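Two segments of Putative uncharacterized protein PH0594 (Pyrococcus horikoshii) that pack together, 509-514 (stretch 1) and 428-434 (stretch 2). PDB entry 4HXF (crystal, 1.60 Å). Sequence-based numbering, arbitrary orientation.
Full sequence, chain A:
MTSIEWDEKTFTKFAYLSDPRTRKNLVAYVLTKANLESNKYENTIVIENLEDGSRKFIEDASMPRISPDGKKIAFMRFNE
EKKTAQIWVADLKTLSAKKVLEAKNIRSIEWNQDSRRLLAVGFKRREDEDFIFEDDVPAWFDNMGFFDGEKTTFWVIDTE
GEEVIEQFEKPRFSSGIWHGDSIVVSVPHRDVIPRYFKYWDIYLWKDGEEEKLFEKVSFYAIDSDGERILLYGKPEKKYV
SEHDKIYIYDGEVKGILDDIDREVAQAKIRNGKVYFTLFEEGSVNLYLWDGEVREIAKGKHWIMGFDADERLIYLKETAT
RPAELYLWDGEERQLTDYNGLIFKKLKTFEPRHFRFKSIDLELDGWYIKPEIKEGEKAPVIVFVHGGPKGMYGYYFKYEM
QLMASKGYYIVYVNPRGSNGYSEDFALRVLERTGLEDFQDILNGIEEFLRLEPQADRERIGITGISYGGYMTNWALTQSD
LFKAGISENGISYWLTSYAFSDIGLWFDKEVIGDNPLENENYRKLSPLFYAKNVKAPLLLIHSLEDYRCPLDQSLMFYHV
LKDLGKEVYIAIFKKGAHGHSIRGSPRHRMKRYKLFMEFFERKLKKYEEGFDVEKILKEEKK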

# COMPACT_ATOMS: atom_id res chain seq x y z
N LYS A 509 34.61 -34.64 -18.98
CA LYS A 509 35.12 -35.99 -19.46
C LYS A 509 35.78 -35.84 -20.84
O LYS A 509 36.79 -36.53 -21.12
CB LYS A 509 34.09 -37.10 -19.42
CG LYS A 509 33.78 -37.55 -17.97
CD LYS A 509 32.90 -38.78 -17.95
CE LYS A 509 32.49 -39.17 -16.52
NZ LYS A 509 31.44 -40.22 -16.50
N GLU A 510 35.15 -35.02 -21.65
CA GLU A 510 35.61 -34.79 -23.01
C GLU A 510 36.81 -33.83 -23.07
O GLU A 510 37.83 -34.12 -23.68
CB GLU A 510 34.45 -34.21 -23.81
CG GLU A 510 34.83 -33.78 -25.22
CD GLU A 510 33.63 -33.52 -26.11
OE1 GLU A 510 33.85 -32.59 -26.96
OE2 GLU A 510 32.69 -34.39 -26.09
N VAL A 511 36.67 -32.67 -22.36
CA VAL A 511 37.69 -31.63 -22.51
C VAL A 511 38.97 -31.86 -21.66
O VAL A 511 40.09 -31.51 -22.06
CB VAL A 511 37.10 -30.20 -22.32
CG1 VAL A 511 38.22 -29.15 -22.47
CG2 VAL A 511 36.00 -30.02 -23.33
N ILE A 512 38.80 -32.46 -20.48
CA ILE A 512 39.87 -32.77 -19.55
C ILE A 512 40.26 -34.27 -19.60
O ILE A 512 41.48 -34.60 -19.71
CB ILE A 512 39.55 -32.34 -18.09
CG1 ILE A 512 38.93 -30.93 -18.16
CG2 ILE A 512 40.79 -32.41 -17.20
CD1 ILE A 512 39.80 -29.88 -18.81
N GLY A 513 39.30 -35.16 -19.52
CA GLY A 513 39.56 -36.58 -19.64
C GLY A 513 38.59 -37.47 -18.89
O GLY A 513 37.85 -37.07 -18.00
N ASP A 514 38.64 -38.74 -19.29
CA ASP A 514 37.84 -39.80 -18.60
C ASP A 514 38.39 -40.13 -17.20
O ASP A 514 39.47 -39.77 -16.80
CB ASP A 514 37.93 -41.11 -19.49
CG ASP A 514 36.94 -41.08 -20.64
OD1 ASP A 514 35.99 -40.22 -20.58
OD2 ASP A 514 37.08 -41.85 -21.63
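Stretch 2 428-434: RVLERTG

The carbonyls at the end of a helix lack the amide partners that the next turn would supply, and a neighbouring loop can take their place. In PH0594 the loop 428-434 does so, running alongside stretch 1 in the same direction, Leu 430 opposite Val 511 and Glu 431 opposite Ile 512, each with CA atoms 4.5 Å apart. The loop folds as a type II turn from Val 429 to Arg 432, closed by Arg 432 N to Val 429 O at 2.8 Å, with Glu 431 at positive phi.

Lys 509 stays out of reach. Glu 510 CG lies 3.9 Å from Leu 430 CD1. Val 511 is the centre of the contact: its O accepts a hydrogen bond from Glu 431 N (2.8 Å, 156°), and a water donates to the same O while accepting from Thr 433 N. The CA-to-CB bond of Val 511 points away, yet its CG2 lies 3.9 Å from Leu 430 CD2 and its CG1 3.6 Å from Thr 433 CG2. The CB of Ile 512 points away, yet CD1 returns to 3.7 Å from Thr 433 OG1; a second water donates to Ile 512 O and Glu 431 OE2. Gly 513 leaves the helical conformation with positive phi, its CA 4.2 Å from Glu 431 CG, and by Asp 514 the contact ends.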

# COMPACT_ATOMS: atom_id res chain seq x y z
N ARG A 428 41.90 -30.41 -31.18
CA ARG A 428 43.28 -30.47 -30.65
C ARG A 428 43.39 -30.17 -29.14
O ARG A 428 44.40 -30.59 -28.56
CB ARG A 428 44.21 -29.43 -31.37
CG ARG A 428 44.65 -29.94 -32.69
CD ARG A 428 45.39 -28.93 -33.47
NE ARG A 428 45.94 -29.31 -34.79
CZ ARG A 428 47.18 -29.74 -35.00
NH1 ARG A 428 48.04 -30.00 -34.01
NH2 ARG A 428 47.58 -29.94 -36.20
N VAL A 429 42.48 -29.37 -28.60
CA VAL A 429 42.54 -28.90 -27.21
C VAL A 429 42.16 -30.01 -26.25
O VAL A 429 42.47 -29.92 -25.07
CB VAL A 429 41.73 -27.58 -26.97
CG1 VAL A 429 40.20 -27.90 -27.05
CG2 VAL A 429 42.13 -26.95 -25.62
N LEU A 430 41.41 -31.04 -26.74
CA LEU A 430 40.81 -32.03 -25.78
C LEU A 430 42.00 -32.80 -25.08
O LEU A 430 42.98 -33.23 -25.71
CB LEU A 430 39.91 -33.02 -26.51
CG LEU A 430 38.69 -32.42 -27.28
CD1 LEU A 430 37.83 -33.58 -27.75
CD2 LEU A 430 37.92 -31.40 -26.47
N GLU A 431 41.90 -32.82 -23.75
CA GLU A 431 42.89 -33.38 -22.85
C GLU A 431 44.19 -32.58 -22.83
O GLU A 431 45.17 -33.04 -22.26
CB GLU A 431 43.20 -34.91 -23.09
CG GLU A 431 41.93 -35.76 -23.06
CD GLU A 431 42.28 -37.24 -23.13
OE1 GLU A 431 42.06 -37.80 -24.21
OE2 GLU A 431 42.89 -37.81 -22.18
N ARG A 432 44.20 -31.40 -23.44
CA ARG A 432 45.42 -30.58 -23.57
C ARG A 432 45.23 -29.13 -23.17
O ARG A 432 45.97 -28.24 -23.59
CB ARG A 432 45.99 -30.63 -25.03
CG ARG A 432 46.15 -32.00 -25.61
CD ARG A 432 47.28 -32.67 -25.01
NE ARG A 432 48.61 -32.15 -25.49
CZ ARG A 432 49.71 -32.66 -24.93
NH1 ARG A 432 49.59 -33.63 -23.97
NH2 ARG A 432 50.90 -32.16 -25.16
N THR A 433 44.22 -28.89 -22.38
CA THR A 433 44.00 -27.48 -21.90
C THR A 433 45.21 -26.90 -21.13
O THR A 433 45.74 -27.56 -20.27
CB THR A 433 42.83 -27.42 -20.94
OG1 THR A 433 43.00 -28.30 -19.81
CG2 THR A 433 41.47 -27.74 -21.64
N GLY A 434 45.66 -25.74 -21.55
CA GLY A 434 46.83 -25.09 -20.88
C GLY A 434 48.15 -25.49 -21.50
O GLY A 434 49.21 -24.98 -21.15
O HOH W 1 43.11 -36.82 -19.67
O HOH W 2 42.59 -30.84 -20.81